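Local coordinates for sarcosine oxidase (PDB 1Y56), which forms the FAD-containing beta subunit of an L-proline dehydrogenase complex, in which it probably carries out the oxidation of L-proline, at residues N209-I220 / I321-G332. Residues are numbered along the deposited sequence; the frame is centred on the assembly and turned at random.
Sequences NAMAGIKTKIPI and IEELNDYYIAAG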
# COMPACT_ATOMS: atom_id res chain seq x y z
N ASN B 209 -32.51 -23.59 20.85
CA ASN B 209 -32.60 -24.95 21.38
C ASN B 209 -31.23 -25.55 21.70
O ASN B 209 -31.03 -26.16 22.76
CB ASN B 209 -33.35 -25.86 20.41
CG ASN B 209 -34.83 -25.54 20.35
OD1 ASN B 209 -35.43 -25.08 21.32
ND2 ASN B 209 -35.43 -25.79 19.20
N ALA B 210 -30.30 -25.37 20.77
CA ALA B 210 -28.91 -25.73 20.98
C ALA B 210 -28.32 -25.09 22.23
O ALA B 210 -27.68 -25.77 23.02
CB ALA B 210 -28.11 -25.36 19.77
N MET B 211 -28.51 -23.78 22.40
CA MET B 211 -27.96 -23.06 23.54
C MET B 211 -28.56 -23.55 24.84
O MET B 211 -27.93 -23.45 25.89
CB MET B 211 -28.26 -21.58 23.43
CG MET B 211 -27.59 -20.88 22.31
SD MET B 211 -28.44 -19.32 22.10
CE MET B 211 -27.95 -18.86 20.43
N ALA B 212 -29.78 -24.07 24.76
CA ALA B 212 -30.51 -24.55 25.92
C ALA B 212 -30.17 -26.00 26.24
O ALA B 212 -30.54 -26.50 27.30
CB ALA B 212 -32.00 -24.40 25.70
N GLY B 213 -29.50 -26.67 25.31
CA GLY B 213 -29.16 -28.08 25.47
C GLY B 213 -30.33 -29.04 25.30
O GLY B 213 -30.28 -30.17 25.76
N ILE B 214 -31.39 -28.59 24.63
CA ILE B 214 -32.56 -29.43 24.37
C ILE B 214 -32.16 -30.59 23.48
O ILE B 214 -31.70 -30.38 22.36
CB ILE B 214 -33.71 -28.63 23.70
CG1 ILE B 214 -34.08 -27.40 24.53
CG2 ILE B 214 -34.92 -29.52 23.44
CD1 ILE B 214 -34.24 -27.66 26.03
N LYS B 215 -32.34 -31.81 23.98
CA LYS B 215 -31.98 -33.04 23.25
C LYS B 215 -33.13 -33.64 22.42
O LYS B 215 -32.90 -34.57 21.65
CB LYS B 215 -31.43 -34.10 24.22
CG LYS B 215 -30.19 -33.70 25.01
CD LYS B 215 -28.90 -33.96 24.22
CE LYS B 215 -27.69 -33.99 25.14
NZ LYS B 215 -27.99 -34.83 26.35
N THR B 216 -34.35 -33.12 22.59
CA THR B 216 -35.51 -33.56 21.79
C THR B 216 -35.41 -33.05 20.35
O THR B 216 -35.15 -31.87 20.12
CB THR B 216 -36.85 -33.06 22.42
OG1 THR B 216 -36.97 -33.55 23.76
CG2 THR B 216 -38.06 -33.53 21.61
N LYS B 217 -35.58 -33.95 19.38
CA LYS B 217 -35.54 -33.56 17.95
C LYS B 217 -36.76 -32.70 17.60
O LYS B 217 -37.90 -33.18 17.61
CB LYS B 217 -35.44 -34.77 17.00
CG LYS B 217 -34.45 -35.89 17.42
CD LYS B 217 -32.97 -35.47 17.48
CE LYS B 217 -32.27 -35.63 16.13
NZ LYS B 217 -30.89 -35.04 16.14
N ILE B 218 -36.51 -31.42 17.33
CA ILE B 218 -37.56 -30.48 16.91
C ILE B 218 -37.12 -29.84 15.61
O ILE B 218 -36.60 -28.71 15.61
CB ILE B 218 -37.84 -29.40 17.96
CG1 ILE B 218 -38.11 -30.03 19.33
CG2 ILE B 218 -39.03 -28.56 17.53
CD1 ILE B 218 -37.98 -29.07 20.50
N PRO B 219 -37.34 -30.55 14.48
CA PRO B 219 -36.75 -30.14 13.22
C PRO B 219 -37.44 -28.90 12.67
O PRO B 219 -38.60 -28.95 12.28
CB PRO B 219 -36.98 -31.36 12.32
CG PRO B 219 -38.16 -32.04 12.89
CD PRO B 219 -38.19 -31.75 14.35
N ILE B 220 -36.73 -27.78 12.67
CA ILE B 220 -37.26 -26.55 12.10
C ILE B 220 -36.19 -25.96 11.20
O ILE B 220 -35.14 -25.55 11.67
CB ILE B 220 -37.64 -25.53 13.21
CG1 ILE B 220 -38.67 -26.12 14.17
CG2 ILE B 220 -38.18 -24.24 12.59
CD1 ILE B 220 -38.94 -25.26 15.39
N ILE B 321 -41.35 -27.65 27.18
CA ILE B 321 -40.33 -28.67 27.17
C ILE B 321 -40.06 -29.00 28.63
O ILE B 321 -39.68 -28.14 29.43
CB ILE B 321 -39.06 -28.20 26.46
CG1 ILE B 321 -39.39 -27.79 25.01
CG2 ILE B 321 -37.96 -29.27 26.55
CD1 ILE B 321 -39.96 -28.89 24.14
N GLU B 322 -40.27 -30.27 28.96
CA GLU B 322 -40.36 -30.72 30.35
C GLU B 322 -39.01 -30.91 31.05
O GLU B 322 -38.88 -30.68 32.26
CB GLU B 322 -41.19 -32.01 30.41
CG GLU B 322 -42.08 -32.11 31.63
CD GLU B 322 -43.34 -31.25 31.54
OE1 GLU B 322 -43.98 -31.23 30.45
OE2 GLU B 322 -43.70 -30.60 32.55
N GLU B 323 -38.01 -31.32 30.27
CA GLU B 323 -36.70 -31.68 30.82
C GLU B 323 -35.80 -30.47 31.09
O GLU B 323 -34.78 -30.59 31.77
CB GLU B 323 -35.98 -32.73 29.96
CG GLU B 323 -36.36 -32.70 28.48
CD GLU B 323 -37.73 -33.33 28.17
OE1 GLU B 323 -38.15 -33.29 27.00
OE2 GLU B 323 -38.39 -33.87 29.09
N LEU B 324 -36.18 -29.32 30.56
CA LEU B 324 -35.59 -28.07 31.01
C LEU B 324 -36.66 -27.31 31.76
O LEU B 324 -37.77 -27.13 31.26
CB LEU B 324 -35.02 -27.23 29.86
CG LEU B 324 -34.29 -25.95 30.28
CD1 LEU B 324 -33.23 -26.19 31.34
CD2 LEU B 324 -33.68 -25.26 29.07
N ASN B 325 -36.32 -26.88 32.97
CA ASN B 325 -37.34 -26.30 33.83
C ASN B 325 -37.71 -24.86 33.57
O ASN B 325 -37.07 -23.89 34.03
CB ASN B 325 -37.25 -26.70 35.29
CG ASN B 325 -38.08 -27.93 35.58
OD1 ASN B 325 -37.84 -28.99 35.00
ND2 ASN B 325 -39.09 -27.78 36.43
N ASP B 326 -38.79 -24.82 32.78
CA ASP B 326 -39.62 -23.69 32.37
C ASP B 326 -39.19 -23.16 31.01
O ASP B 326 -39.13 -21.95 30.77
CB ASP B 326 -39.78 -22.65 33.47
CG ASP B 326 -40.12 -23.30 34.83
OD1 ASP B 326 -40.90 -24.28 34.86
OD2 ASP B 326 -39.58 -22.82 35.86
N TYR B 327 -38.91 -24.12 30.12
CA TYR B 327 -38.59 -23.83 28.74
C TYR B 327 -39.83 -24.09 27.91
O TYR B 327 -40.45 -25.14 28.02
CB TYR B 327 -37.45 -24.73 28.25
CG TYR B 327 -36.90 -24.35 26.90
CD1 TYR B 327 -36.19 -23.17 26.73
CD2 TYR B 327 -37.07 -25.17 25.79
CE1 TYR B 327 -35.66 -22.80 25.50
CE2 TYR B 327 -36.55 -24.82 24.54
CZ TYR B 327 -35.84 -23.62 24.41
OH TYR B 327 -35.30 -23.24 23.20
N TYR B 328 -40.19 -23.11 27.08
CA TYR B 328 -41.31 -23.26 26.16
C TYR B 328 -40.87 -22.96 24.75
O TYR B 328 -39.89 -22.26 24.52
CB TYR B 328 -42.46 -22.34 26.53
CG TYR B 328 -43.05 -22.57 27.90
CD1 TYR B 328 -42.41 -22.10 29.04
CD2 TYR B 328 -44.25 -23.25 28.05
CE1 TYR B 328 -42.95 -22.31 30.29
CE2 TYR B 328 -44.80 -23.46 29.30
CZ TYR B 328 -44.15 -22.98 30.42
OH TYR B 328 -44.70 -23.18 31.68
N ILE B 329 -41.62 -23.50 23.80
CA ILE B 329 -41.33 -23.23 22.42
C ILE B 329 -42.62 -22.82 21.71
O ILE B 329 -43.68 -23.41 21.95
CB ILE B 329 -40.59 -24.44 21.74
CG1 ILE B 329 -39.98 -24.02 20.39
CG2 ILE B 329 -41.52 -25.65 21.62
CD1 ILE B 329 -38.95 -24.99 19.83
N ALA B 330 -42.51 -21.79 20.87
CA ALA B 330 -43.55 -21.39 19.93
C ALA B 330 -42.87 -20.99 18.63
O ALA B 330 -42.62 -19.80 18.39
CB ALA B 330 -44.34 -20.24 20.49
N ALA B 331 -42.57 -21.98 17.79
CA ALA B 331 -41.75 -21.76 16.59
C ALA B 331 -42.01 -22.78 15.48
O ALA B 331 -42.42 -23.90 15.74
CB ALA B 331 -40.27 -21.77 16.98
N GLY B 332 -41.77 -22.37 14.24
CA GLY B 332 -41.92 -23.25 13.09
C GLY B 332 -43.28 -23.10 12.43
O GLY B 332 -43.95 -24.08 12.15
O HOH W 1 -35.59 -32.34 25.59
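I220 and G332 bring the two backbones to 5.8 Å between CA atoms, where the chain that leaves helix 205-212 through a Schellman motif at G213 has run on past strand 327-331. The Y327 OH donates to N209 OD1 (2.6 Å), with the hydroxyl 26° off the carbonyl plane and the amide turned 71° from the ring. With CG anti to the backbone N (chi1 -170°), the tyrosine ring reaches the end of the helix, where A212 CB lies over one face, and I214 CG1, in the loop just beyond G213, meets CE2 obliquely at 3.6 Å. A phenylalanine in place of Y327 would probably leave OD1 of the buried N209 side chain without its hydroxyl donor. L324 CD2 packs against A212 CB and I214 CD1, while I218 and I321 meet tip to tip through their CD1 atoms, 4.1 Å apart. Near solvent, a water links T216 OG1 (2.6 Å) to E323 OE1, which is also hydrogen-bonded to Y367 OH. Strand 327-331 pairs in parallel with strand 196-199, and the A331 side chain is about 6 Å from the FAD; the contact thus illustrates a helix and its following loop packing against one strand of the Rossmann-type FAD-binding sheet.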